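Local structure of insecticidal crystal protein Cry35Ab1 (Bacillus thuringiensis, 4JP0) at residues A[20-25]-A[41-46]; A[28-33]-A[75-80]; A[65-70]-A[192-197]; A[15-20]-A[32-37]. The protein forms one component of a binary insecticidal toxin, acting with Cry34Ab1 against western corn rootworm, probably on the larval midgut epithelium. One frame throughout, in Å; residues are numbered along the deposited sequence.

Contact 1 (A[20-25]-A[41-46]); sequences ATYLSL and DDYNLK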
loop_
_atom_site.group_PDB
_atom_site.type_symbol
_atom_site.label_atom_id
_atom_site.label_comp_id
_atom_site.label_asym_id
_atom_site.label_seq_id
_atom_site.Cartn_x
_atom_site.Cartn_y
_atom_site.Cartn_z
ATOM N N ALA A 20 3.507 -26.686 -17.012
ATOM C CA ALA A 20 4.137 -27.349 -15.860
ATOM C C ALA A 20 5.574 -26.908 -15.621
ATOM O O ALA A 20 6.273 -26.569 -16.555
ATOM C CB ALA A 20 4.146 -28.851 -16.119
ATOM N N THR A 21 6.027 -26.930 -14.365
ATOM C CA THR A 21 7.453 -26.756 -14.084
ATOM C C THR A 21 7.933 -27.999 -13.352
ATOM O O THR A 21 7.112 -28.710 -12.739
ATOM C CB THR A 21 7.735 -25.553 -13.162
ATOM O OG1 THR A 21 6.799 -25.536 -12.097
ATOM C CG2 THR A 21 7.520 -24.253 -13.856
ATOM N N TYR A 22 9.254 -28.230 -13.361
ATOM C CA TYR A 22 9.834 -29.365 -12.630
ATOM C C TYR A 22 9.868 -28.918 -11.166
ATOM O O TYR A 22 10.296 -27.814 -10.893
ATOM C CB TYR A 22 11.288 -29.644 -13.077
ATOM C CG TYR A 22 11.501 -30.351 -14.402
ATOM C CD1 TYR A 22 12.603 -31.210 -14.592
ATOM C CD2 TYR A 22 10.657 -30.151 -15.470
ATOM C CE1 TYR A 22 12.818 -31.848 -15.802
ATOM C CE2 TYR A 22 10.869 -30.809 -16.689
ATOM C CZ TYR A 22 11.942 -31.645 -16.838
ATOM O OH TYR A 22 12.143 -32.282 -18.040
ATOM N N LEU A 23 9.425 -29.749 -10.234
ATOM C CA LEU A 23 9.364 -29.329 -8.834
ATOM C C LEU A 23 10.705 -29.130 -8.163
ATOM O O LEU A 23 10.826 -28.337 -7.228
ATOM C CB LEU A 23 8.638 -30.391 -7.986
ATOM C CG LEU A 23 7.136 -30.447 -8.017
ATOM C CD1 LEU A 23 6.656 -31.627 -7.202
ATOM C CD2 LEU A 23 6.521 -29.126 -7.495
ATOM N N SER A 24 11.694 -29.876 -8.617
ATOM C CA SER A 24 12.965 -29.919 -7.935
ATOM C C SER A 24 14.020 -28.990 -8.525
ATOM O O SER A 24 15.170 -28.997 -8.060
ATOM C CB SER A 24 13.443 -31.360 -7.857
ATOM O OG SER A 24 12.660 -32.039 -6.889
ATOM N N LEU A 25 13.623 -28.188 -9.525
ATOM C CA LEU A 25 14.524 -27.178 -10.081
ATOM C C LEU A 25 13.872 -25.811 -9.880
ATOM O O LEU A 25 12.899 -25.474 -10.550
ATOM C CB LEU A 25 14.822 -27.422 -11.563
ATOM C CG LEU A 25 15.791 -28.553 -11.887
ATOM C CD1 LEU A 25 15.808 -28.881 -13.392
ATOM C CD2 LEU A 25 17.188 -28.159 -11.425
ATOM N N ASP A 41 4.010 -36.560 -11.083
ATOM C CA ASP A 41 4.196 -36.156 -9.693
ATOM C C ASP A 41 5.502 -35.387 -9.433
ATOM O O ASP A 41 5.678 -34.828 -8.370
ATOM C CB ASP A 41 4.070 -37.370 -8.770
ATOM C CG ASP A 41 2.642 -37.877 -8.674
ATOM O OD1 ASP A 41 2.460 -39.041 -8.249
ATOM O OD2 ASP A 41 1.642 -37.195 -8.998
ATOM N N ASP A 42 6.404 -35.339 -10.400
ATOM C CA ASP A 42 7.644 -34.542 -10.270
ATOM C C ASP A 42 7.493 -33.130 -10.849
ATOM O O ASP A 42 8.462 -32.350 -10.929
ATOM C CB ASP A 42 8.788 -35.234 -11.000
ATOM C CG ASP A 42 9.123 -36.594 -10.406
ATOM O OD1 ASP A 42 9.134 -36.747 -9.174
ATOM O OD2 ASP A 42 9.415 -37.563 -11.112
ATOM N N TYR A 43 6.283 -32.799 -11.266
ATOM C CA TYR A 43 6.043 -31.462 -11.814
ATOM C C TYR A 43 4.997 -30.720 -11.009
ATOM O O TYR A 43 4.166 -31.336 -10.345
ATOM C CB TYR A 43 5.497 -31.564 -13.228
ATOM C CG TYR A 43 6.500 -32.092 -14.216
ATOM C CD1 TYR A 43 6.779 -33.453 -14.282
ATOM C CD2 TYR A 43 7.213 -31.223 -15.048
ATOM C CE1 TYR A 43 7.715 -33.956 -15.185
ATOM C CE2 TYR A 43 8.171 -31.728 -15.973
ATOM C CZ TYR A 43 8.400 -33.095 -16.029
ATOM O OH TYR A 43 9.326 -33.617 -16.915
ATOM N N ASN A 44 5.009 -29.400 -11.130
ATOM C CA ASN A 44 3.942 -28.577 -10.607
ATOM C C ASN A 44 3.042 -28.123 -11.752
ATOM O O ASN A 44 3.556 -27.597 -12.736
ATOM C CB ASN A 44 4.494 -27.303 -9.965
ATOM C CG ASN A 44 3.386 -26.337 -9.602
ATOM O OD1 ASN A 44 2.461 -26.716 -8.912
ATOM N ND2 ASN A 44 3.430 -25.098 -10.146
ATOM N N LEU A 45 1.728 -28.302 -11.615
ATOM C CA LEU A 45 0.766 -27.791 -12.602
ATOM C C LEU A 45 -0.114 -26.672 -12.048
ATOM O O LEU A 45 -1.064 -26.260 -12.721
ATOM C CB LEU A 45 -0.193 -28.912 -13.052
ATOM C CG LEU A 45 0.396 -30.259 -13.461
ATOM C CD1 LEU A 45 -0.672 -31.236 -13.975
ATOM C CD2 LEU A 45 1.444 -30.034 -14.495
ATOM N N LYS A 46 0.209 -26.165 -10.853
ATOM C CA LYS A 46 -0.690 -25.251 -10.139
ATOM C C LYS A 46 -0.169 -23.845 -10.220
ATOM O O LYS A 46 0.975 -23.613 -9.860
ATOM C CB LYS A 46 -0.819 -25.643 -8.665
ATOM C CG LYS A 46 -1.593 -26.957 -8.444
ATOM C CD LYS A 46 -1.741 -27.277 -6.962
ATOM C CE LYS A 46 -2.355 -28.665 -6.760
ATOM N NZ LYS A 46 -2.722 -28.913 -5.328
HETATM O O HOH W 1 11.083 -32.473 -10.031
#
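Y22 and Y43 each hold CG anti to the carbonyl carbon (chi1 -77° and -68°). They face each other as a non-hydrogen-bonded antiparallel pair. Their CB bonds diverge, yet the two side chains run side by side and point the same way. The rings form an offset edge-to-face pair, with the edge of Y43 toward the face of Y22 and the planes at 75°. Some ring carbons are modelled too close, so the exact fit is doubtful. The next pair is hydrogen-bonded: T21 N gives to N44 O at 3.0 Å, and N44 N gives to T21 O at 2.7 Å. L23 N donates to D42 O at 2.9 Å in an almost straight bond. A water also donates to D42 O and accepts from S24 N, so that carbonyl is gripped twice. L23 CD2 rests on N44 CB at 3.7 Å, the side chains crossing at about a right angle. A20 CB and L45 CD2 are tight at 3.4 Å. T21 OG1 hydrogen-bonds to N65 OD1. Strand 18-22 here pairs with strand 43-52 in the beta-trefoil lectin-like part. M33 of strand 31-33 touches Y43, while S61 of strand 56-61 touches T21 and N44.

Contact 2 (A[28-33]-A[75-80]); sequences SGVSLM and DKINVS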
loop_
_atom_site.group_PDB
_atom_site.type_symbol
_atom_site.label_atom_id
_atom_site.label_comp_id
_atom_site.label_asym_id
_atom_site.label_seq_id
_atom_site.Cartn_x
_atom_site.Cartn_y
_atom_site.Cartn_z
ATOM N N SER A 28 13.163 -23.594 -13.012
ATOM C CA SER A 28 12.583 -24.391 -14.075
ATOM C C SER A 28 11.959 -23.618 -15.212
ATOM O O SER A 28 11.222 -22.636 -14.989
ATOM C CB SER A 28 11.455 -25.241 -13.478
ATOM O OG SER A 28 10.973 -26.165 -14.437
ATOM N N GLY A 29 12.173 -24.125 -16.432
ATOM C CA GLY A 29 11.415 -23.660 -17.582
ATOM C C GLY A 29 9.996 -24.190 -17.445
ATOM O O GLY A 29 9.736 -25.129 -16.686
ATOM N N VAL A 30 9.065 -23.597 -18.184
ATOM C CA VAL A 30 7.689 -24.060 -18.238
ATOM C C VAL A 30 7.519 -24.895 -19.511
ATOM O O VAL A 30 7.909 -24.468 -20.593
ATOM C CB VAL A 30 6.709 -22.882 -18.290
ATOM C CG1 VAL A 30 5.255 -23.404 -18.375
ATOM C CG2 VAL A 30 6.884 -22.015 -17.063
ATOM N N SER A 31 6.961 -26.089 -19.369
ATOM C CA SER A 31 6.708 -26.982 -20.508
ATOM C C SER A 31 5.254 -27.422 -20.505
ATOM O O SER A 31 4.476 -26.980 -19.684
ATOM C CB SER A 31 7.575 -28.242 -20.407
ATOM O OG SER A 31 7.294 -28.893 -19.136
ATOM N N LEU A 32 4.902 -28.317 -21.411
ATOM C CA LEU A 32 3.555 -28.866 -21.455
ATOM C C LEU A 32 3.627 -30.353 -21.195
ATOM O O LEU A 32 4.318 -31.081 -21.920
ATOM C CB LEU A 32 2.884 -28.600 -22.819
ATOM C CG LEU A 32 2.573 -27.121 -23.111
ATOM C CD1 LEU A 32 1.957 -26.893 -24.524
ATOM C CD2 LEU A 32 1.639 -26.571 -22.010
ATOM N N MET A 33 2.840 -30.823 -20.223
ATOM C CA MET A 33 2.892 -32.233 -19.813
ATOM C C MET A 33 1.515 -32.836 -19.878
ATOM O O MET A 33 0.522 -32.128 -19.649
ATOM C CB MET A 33 3.360 -32.348 -18.348
ATOM C CG MET A 33 4.833 -31.971 -18.141
ATOM S SD MET A 33 5.916 -33.194 -18.956
ATOM C CE MET A 33 5.451 -34.635 -17.999
ATOM N N ASP A 75 11.575 -15.598 -25.969
ATOM C CA ASP A 75 10.386 -16.339 -26.404
ATOM C C ASP A 75 10.109 -17.607 -25.663
ATOM O O ASP A 75 9.198 -18.333 -26.034
ATOM C CB ASP A 75 10.428 -16.643 -27.903
ATOM C CG ASP A 75 10.595 -15.389 -28.737
ATOM O OD1 ASP A 75 9.965 -14.358 -28.464
ATOM O OD2 ASP A 75 11.473 -15.459 -29.746
ATOM N N LYS A 76 10.905 -17.894 -24.638
ATOM C CA LYS A 76 10.662 -19.091 -23.842
ATOM C C LYS A 76 10.168 -18.623 -22.490
ATOM O O LYS A 76 10.375 -17.458 -22.141
ATOM C CB LYS A 76 11.958 -19.889 -23.700
ATOM C CG LYS A 76 12.489 -20.393 -25.040
ATOM C CD LYS A 76 13.953 -20.798 -25.003
ATOM C CE LYS A 76 14.931 -19.647 -25.197
ATOM N NZ LYS A 76 15.029 -19.177 -26.605
ATOM N N ILE A 77 9.521 -19.506 -21.725
ATOM C CA ILE A 77 9.020 -19.119 -20.428
ATOM C C ILE A 77 9.696 -19.982 -19.386
ATOM O O ILE A 77 9.784 -21.209 -19.550
ATOM C CB ILE A 77 7.487 -19.387 -20.278
ATOM C CG1 ILE A 77 6.668 -18.746 -21.405
ATOM C CG2 ILE A 77 7.057 -18.888 -18.920
ATOM C CD1 ILE A 77 6.987 -17.297 -21.615
ATOM N N ASN A 78 10.168 -19.350 -18.325
ATOM C CA ASN A 78 10.625 -20.072 -17.172
ATOM C C ASN A 78 10.032 -19.382 -15.954
ATOM O O ASN A 78 9.204 -18.474 -16.107
ATOM C CB ASN A 78 12.184 -20.129 -17.116
ATOM C CG ASN A 78 12.789 -18.802 -16.769
ATOM O OD1 ASN A 78 12.092 -17.797 -16.693
ATOM N ND2 ASN A 78 14.102 -18.784 -16.525
ATOM N N VAL A 79 10.344 -19.864 -14.749
ATOM C CA VAL A 79 9.901 -19.126 -13.575
ATOM C C VAL A 79 11.106 -18.442 -12.961
ATOM O O VAL A 79 12.191 -19.063 -12.843
ATOM C CB VAL A 79 9.139 -19.986 -12.526
ATOM C CG1 VAL A 79 7.736 -20.321 -13.009
ATOM C CG2 VAL A 79 9.958 -21.300 -12.119
ATOM N N SER A 80 10.935 -17.159 -12.608
ATOM C CA SER A 80 12.026 -16.405 -11.999
ATOM C C SER A 80 11.501 -15.584 -10.832
ATOM O O SER A 80 10.296 -15.352 -10.702
ATOM C CB SER A 80 12.659 -15.423 -13.003
ATOM O OG SER A 80 13.127 -16.053 -14.179
HETATM O O HOH W 2 8.894 -22.269 -22.332
#
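V30 and I77 lie side by side and point the same way, with V30 CG2 against I77 CG2 at 3.6 Å. V30 CG2 is anti to its carbonyl carbon, whereas I77 CG2 is anti to its backbone N. Beside this contact V30 N donates to I77 O at 2.8 Å. On the other side of G29, V79 N gives to S28 O at 2.9 Å. These bonds flank a single bridge between G29 and N78, whose CA atoms are 3.7 Å apart. N78 CB sits on G29 CA at 3.6 Å. The bridge ties segment 28-33 to strand 76-80, which pairs with strand 69-73 as a two-stranded hairpin. Both segments belong to the ricin B-type lectin region, a beta-trefoil in this family. V79 CG2 comes up to S28 O at 3.4 Å. S28 OG donates to G29 O and accepts from Y22 N. Further along, a water accepts a hydrogen bond from I77 N at 2.9 Å and lies within hydrogen-bonding distance of V30 O. W70 of strand 69-73 touches V30, and V72 touches I77.

Contact 3 (A[65-70]-A[192-197]); sequences NNCKVW and DKNTQI
K193 lays its side chain across N66 at a slant. Its CB starts 3.5 Å from N66 OD1. CG is further off, near the same oxygen and N66 O. CD makes the closest approach, 3.3 Å from N66 O, and also touches the amide of N66. Up to CE the chain is extended; chi4 (-72°) then bends NZ. NZ donates to a water at 3.1 Å, and that water donates to C67 O. The lysine thus offers its aliphatic part to N66, and its charged tip reaches C67 O through that water. C67 points its CB toward the helix. Its SG packs on I197 CG2 at 3.5 Å and lies close to K193 O and N194 OD1. N65, N66 and C67 all have positive phi, so the chain coils left-handed here and K68 N returns to N65 O. Two more waters join the segments. One accepts from N66 N and, at 2.9 Å, from N194 ND2. Another donates to N66 OD1 at 2.9 Å and accepts from K193 N in the first turn of the helix. D192 caps that helix: its OD2 accepts from T195 N, which comes in from above the carboxylate plane. N65 faces the other way and bonds T21 and Y22 in the trefoil. The 65-70 segment lies in the ricin B-type lectin region and the 192-197 segment in the insecticidal crystal toxin P42 region. Three waters bridge polar atoms of the two segments, so much of the polar pairing is indirect, while the direct contact is mainly van der Waals.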
loop_
_atom_site.group_PDB
_atom_site.type_symbol
_atom_site.label_atom_id
_atom_site.label_comp_id
_atom_site.label_asym_id
_atom_site.label_seq_id
_atom_site.Cartn_x
_atom_site.Cartn_y
_atom_site.Cartn_z
ATOM N N ASN A 65 8.728 -24.134 -6.805
ATOM C CA ASN A 65 9.810 -23.265 -7.313
ATOM C C ASN A 65 9.942 -21.972 -6.529
ATOM O O ASN A 65 10.221 -20.932 -7.100
ATOM C CB ASN A 65 9.581 -22.937 -8.809
ATOM C CG ASN A 65 9.127 -24.148 -9.610
ATOM O OD1 ASN A 65 7.952 -24.261 -9.980
ATOM N ND2 ASN A 65 10.067 -25.047 -9.903
ATOM N N ASN A 66 9.767 -22.049 -5.211
ATOM C CA ASN A 66 9.882 -20.863 -4.355
ATOM C C ASN A 66 8.935 -19.729 -4.753
ATOM O O ASN A 66 9.223 -18.529 -4.517
ATOM C CB ASN A 66 11.364 -20.386 -4.275
ATOM C CG ASN A 66 11.666 -19.614 -3.007
ATOM O OD1 ASN A 66 11.142 -19.919 -1.929
ATOM N ND2 ASN A 66 12.493 -18.583 -3.134
ATOM N N CYS A 67 7.789 -20.099 -5.333
ATOM C CA CYS A 67 6.790 -19.128 -5.738
ATOM C C CYS A 67 7.383 -18.109 -6.707
ATOM O O CYS A 67 7.056 -16.945 -6.644
ATOM C CB CYS A 67 6.155 -18.425 -4.524
ATOM S SG CYS A 67 5.181 -19.581 -3.539
ATOM N N LYS A 68 8.307 -18.548 -7.550
ATOM C CA LYS A 68 8.758 -17.712 -8.659
ATOM C C LYS A 68 7.588 -17.595 -9.677
ATOM O O LYS A 68 6.587 -18.325 -9.601
ATOM C CB LYS A 68 9.990 -18.308 -9.302
ATOM C CG LYS A 68 11.277 -18.177 -8.430
ATOM C CD LYS A 68 12.401 -18.903 -9.113
ATOM C CE LYS A 68 13.598 -19.125 -8.168
ATOM N NZ LYS A 68 14.332 -17.890 -7.846
ATOM N N VAL A 69 7.704 -16.667 -10.620
ATOM C CA VAL A 69 6.618 -16.351 -11.513
ATOM C C VAL A 69 6.998 -16.505 -12.976
ATOM O O VAL A 69 8.179 -16.471 -13.344
ATOM C CB VAL A 69 6.161 -14.874 -11.298
ATOM C CG1 VAL A 69 5.839 -14.620 -9.790
ATOM C CG2 VAL A 69 7.244 -13.908 -11.737
ATOM N N TRP A 70 5.995 -16.639 -13.833
ATOM C CA TRP A 70 6.306 -16.800 -15.250
ATOM C C TRP A 70 7.123 -15.609 -15.742
ATOM O O TRP A 70 6.801 -14.431 -15.472
ATOM C CB TRP A 70 5.044 -16.980 -16.099
ATOM C CG TRP A 70 4.371 -18.325 -16.009
ATOM C CD1 TRP A 70 4.494 -19.287 -15.026
ATOM C CD2 TRP A 70 3.433 -18.825 -16.940
ATOM N NE1 TRP A 70 3.660 -20.355 -15.312
ATOM C CE2 TRP A 70 3.011 -20.094 -16.489
ATOM C CE3 TRP A 70 2.907 -18.327 -18.129
ATOM C CZ2 TRP A 70 2.096 -20.867 -17.192
ATOM C CZ3 TRP A 70 1.986 -19.099 -18.819
ATOM C CH2 TRP A 70 1.597 -20.346 -18.343
ATOM N N ASP A 192 8.394 -18.991 5.057
ATOM C CA ASP A 192 8.861 -19.407 3.745
ATOM C C ASP A 192 7.832 -19.106 2.652
ATOM O O ASP A 192 6.673 -19.020 2.915
ATOM C CB ASP A 192 9.262 -20.874 3.690
ATOM C CG ASP A 192 8.105 -21.780 3.733
ATOM O OD1 ASP A 192 7.657 -22.098 4.802
ATOM O OD2 ASP A 192 7.624 -22.184 2.723
ATOM N N LYS A 193 8.333 -18.964 1.434
ATOM C CA LYS A 193 7.478 -18.492 0.371
ATOM C C LYS A 193 6.348 -19.482 0.099
ATOM O O LYS A 193 5.228 -19.085 -0.162
ATOM C CB LYS A 193 8.314 -18.219 -0.887
ATOM C CG LYS A 193 8.911 -16.773 -0.900
ATOM C CD LYS A 193 9.903 -16.558 -1.995
ATOM C CE LYS A 193 10.426 -15.093 -1.959
ATOM N NZ LYS A 193 9.366 -14.203 -2.422
ATOM N N ASN A 194 6.643 -20.772 0.136
ATOM C CA ASN A 194 5.606 -21.751 -0.188
ATOM C C ASN A 194 4.522 -21.756 0.861
ATOM O O ASN A 194 3.347 -21.814 0.531
ATOM C CB ASN A 194 6.192 -23.161 -0.443
ATOM C CG ASN A 194 7.064 -23.207 -1.703
ATOM O OD1 ASN A 194 6.951 -22.339 -2.565
ATOM N ND2 ASN A 194 7.984 -24.189 -1.787
ATOM N N THR A 195 4.910 -21.631 2.126
ATOM C CA THR A 195 3.936 -21.603 3.187
ATOM C C THR A 195 3.145 -20.296 3.143
ATOM O O THR A 195 1.943 -20.273 3.416
ATOM C CB THR A 195 4.613 -21.732 4.544
ATOM O OG1 THR A 195 5.360 -22.955 4.572
ATOM C CG2 THR A 195 3.561 -21.937 5.626
ATOM N N GLN A 196 3.848 -19.222 2.797
ATOM C CA GLN A 196 3.245 -17.920 2.604
ATOM C C GLN A 196 2.061 -17.921 1.611
ATOM O O GLN A 196 0.950 -17.460 1.914
ATOM C CB GLN A 196 4.327 -16.939 2.119
ATOM C CG GLN A 196 3.841 -15.506 2.057
ATOM C CD GLN A 196 4.826 -14.576 1.400
ATOM O OE1 GLN A 196 5.300 -14.865 0.303
ATOM N NE2 GLN A 196 5.140 -13.448 2.063
ATOM N N ILE A 197 2.302 -18.416 0.411
ATOM C CA ILE A 197 1.240 -18.402 -0.571
ATOM C C ILE A 197 0.064 -19.344 -0.201
ATOM O O ILE A 197 -1.052 -19.123 -0.633
ATOM C CB ILE A 197 1.786 -18.695 -1.991
ATOM C CG1 ILE A 197 0.810 -18.129 -3.036
ATOM C CG2 ILE A 197 1.999 -20.207 -2.183
ATOM C CD1 ILE A 197 1.434 -17.951 -4.410
HETATM O O HOH W 3 10.071 -24.547 -3.730
HETATM O O HOH W 4 11.414 -19.074 0.782
HETATM O O HOH W 5 6.867 -15.231 -3.911
#

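Contact 4 (A[15-20]-A[32-37]); sequences NGLYAA and LMNKND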
loop_
_atom_site.group_PDB
_atom_site.type_symbol
_atom_site.label_atom_id
_atom_site.label_comp_id
_atom_site.label_asym_id
_atom_site.label_seq_id
_atom_site.Cartn_x
_atom_site.Cartn_y
_atom_site.Cartn_z
ATOM N N ASN A 15 -3.987 -29.359 -27.830
ATOM C CA ASN A 15 -3.321 -30.628 -27.517
ATOM C C ASN A 15 -3.611 -31.235 -26.146
ATOM O O ASN A 15 -3.161 -32.342 -25.844
ATOM C CB ASN A 15 -1.821 -30.478 -27.769
ATOM C CG ASN A 15 -1.124 -29.560 -26.768
ATOM O OD1 ASN A 15 -1.511 -29.433 -25.594
ATOM N ND2 ASN A 15 -0.033 -28.969 -27.213
ATOM N N GLY A 16 -4.324 -30.481 -25.315
ATOM C CA GLY A 16 -4.815 -30.971 -24.022
ATOM C C GLY A 16 -3.755 -31.149 -22.937
ATOM O O GLY A 16 -4.041 -31.702 -21.857
ATOM N N LEU A 17 -2.548 -30.663 -23.207
ATOM C CA LEU A 17 -1.421 -30.733 -22.263
ATOM C C LEU A 17 -1.449 -29.588 -21.283
ATOM O O LEU A 17 -2.056 -28.561 -21.583
ATOM C CB LEU A 17 -0.117 -30.769 -23.048
ATOM C CG LEU A 17 0.042 -31.948 -24.026
ATOM C CD1 LEU A 17 1.426 -31.817 -24.670
ATOM C CD2 LEU A 17 -0.122 -33.295 -23.282
ATOM N N TYR A 18 -0.860 -29.780 -20.092
ATOM C CA TYR A 18 -0.881 -28.755 -19.041
ATOM C C TYR A 18 0.463 -28.060 -18.832
ATOM O O TYR A 18 1.517 -28.710 -18.797
ATOM C CB TYR A 18 -1.291 -29.392 -17.717
ATOM C CG TYR A 18 -2.760 -29.794 -17.720
ATOM C CD1 TYR A 18 -3.211 -30.926 -18.404
ATOM C CD2 TYR A 18 -3.690 -29.050 -17.023
ATOM C CE1 TYR A 18 -4.598 -31.293 -18.397
ATOM C CE2 TYR A 18 -5.063 -29.404 -17.005
ATOM C CZ TYR A 18 -5.494 -30.525 -17.702
ATOM O OH TYR A 18 -6.833 -30.859 -17.687
ATOM N N ALA A 19 0.405 -26.746 -18.628
ATOM C CA ALA A 19 1.609 -25.981 -18.369
ATOM C C ALA A 19 2.190 -26.483 -17.046
ATOM O O ALA A 19 1.446 -26.645 -16.044
ATOM C CB ALA A 19 1.261 -24.486 -18.274
ATOM N N ALA A 20 3.507 -26.686 -17.012
ATOM C CA ALA A 20 4.137 -27.349 -15.860
ATOM C C ALA A 20 5.574 -26.908 -15.621
ATOM O O ALA A 20 6.273 -26.569 -16.555
ATOM C CB ALA A 20 4.146 -28.851 -16.119
ATOM N N LEU A 32 4.902 -28.317 -21.411
ATOM C CA LEU A 32 3.555 -28.866 -21.455
ATOM C C LEU A 32 3.627 -30.353 -21.195
ATOM O O LEU A 32 4.318 -31.081 -21.920
ATOM C CB LEU A 32 2.884 -28.600 -22.819
ATOM C CG LEU A 32 2.573 -27.121 -23.111
ATOM C CD1 LEU A 32 1.957 -26.893 -24.524
ATOM C CD2 LEU A 32 1.639 -26.571 -22.010
ATOM N N MET A 33 2.840 -30.823 -20.223
ATOM C CA MET A 33 2.892 -32.233 -19.813
ATOM C C MET A 33 1.515 -32.836 -19.878
ATOM O O MET A 33 0.522 -32.128 -19.649
ATOM C CB MET A 33 3.360 -32.348 -18.348
ATOM C CG MET A 33 4.833 -31.971 -18.141
ATOM S SD MET A 33 5.916 -33.194 -18.956
ATOM C CE MET A 33 5.451 -34.635 -17.999
ATOM N N ASN A 34 1.462 -34.156 -20.116
ATOM C CA ASN A 34 0.204 -34.897 -20.058
ATOM C C ASN A 34 -0.096 -35.212 -18.590
ATOM O O ASN A 34 0.794 -35.657 -17.863
ATOM C CB ASN A 34 0.286 -36.192 -20.862
ATOM C CG ASN A 34 -1.054 -36.887 -20.959
ATOM O OD1 ASN A 34 -1.697 -37.145 -19.959
ATOM N ND2 ASN A 34 -1.491 -37.166 -22.178
ATOM N N LYS A 35 -1.323 -34.969 -18.145
ATOM C CA LYS A 35 -1.606 -35.099 -16.717
ATOM C C LYS A 35 -1.513 -36.521 -16.247
ATOM O O LYS A 35 -1.485 -36.761 -15.038
ATOM C CB LYS A 35 -2.933 -34.440 -16.295
ATOM C CG LYS A 35 -4.181 -35.087 -16.869
ATOM C CD LYS A 35 -5.368 -34.092 -16.730
ATOM C CE LYS A 35 -6.661 -34.615 -17.335
ATOM N NZ LYS A 35 -7.831 -33.709 -17.004
ATOM N N ASN A 36 -1.388 -37.458 -17.179
ATOM C CA ASN A 36 -1.244 -38.867 -16.795
ATOM C C ASN A 36 0.140 -39.427 -17.135
ATOM O O ASN A 36 0.361 -40.636 -17.255
ATOM C CB ASN A 36 -2.374 -39.703 -17.406
ATOM C CG ASN A 36 -3.738 -39.333 -16.835
ATOM O OD1 ASN A 36 -3.959 -39.419 -15.628
ATOM N ND2 ASN A 36 -4.650 -38.892 -17.695
ATOM N N ASP A 37 1.098 -38.527 -17.298
ATOM C CA ASP A 37 2.466 -38.948 -17.515
ATOM C C ASP A 37 2.952 -39.742 -16.289
ATOM O O ASP A 37 2.571 -39.419 -15.155
ATOM C CB ASP A 37 3.345 -37.697 -17.694
ATOM C CG ASP A 37 4.756 -38.041 -18.118
ATOM O OD1 ASP A 37 5.636 -38.213 -17.236
ATOM O OD2 ASP A 37 5.068 -38.157 -19.318
HETATM O O HOH W 6 -3.095 -33.939 -20.345
#
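L17 and L32 pack closely, CB to CB at 3.7 Å, with the two side chains at about a right angle. L17 CD2 reaches N34 CA at 3.6 Å. L32 CD2 lies 3.6 Å from A19 N, on the neighbouring strand 18-22. Y18 and M33 form the hydrogen-bonded pair: Y18 N to M33 O at 2.8 Å and M33 N to Y18 O at 2.9 Å. On the face shared by Y18 and M33, M33 CG meets A20 CB at 3.8 Å. This is a beta hairpin of strands 18-22 and 31-33 in the beta-trefoil. A112 of strand 109-112 touches L32 from outside it. The other end, at K35, is exposed, and direct contact there rests on one residue pair. K35 sets CG between its backbone N and carbonyl carbon (chi1 66°), and the rest of the chain is extended. It crosses the Y18 ring at a slant, with CD 3.3 Å from CE1 of Y18. NZ then donates to Y18 OH at 3.1 Å. A water in the plane of the Y18 ring, at its edge, donates to G16 O and accepts from K35 N. N34 OD1 accepts from N36 N, an Asx turn within the type I turn N34-D37.

Contacts 4, 1, 2 and 3 open in that order along the chain, and they close in the same order. Contacts 1, 2 and 4 have centres 11 to 13 Å apart. Contacts 1 and 4 share A20 and use opposite neighbours of strand 18-22: strand 43-52 in contact 1, strand 31-33 in contact 4. Contacts 2 and 4 share L32 and M33. Contact 2 ties this sheet to the hairpin 69-73/76-80, on which contact 3 also lies. Contact 3 is about 13 Å from contact 1 and about 22 Å from contact 4, centre to centre. Contacts 1, 2 and 4 thus lie within the trefoil's strand network, and contact 3 links it, through helix 193-199, to the P42 region.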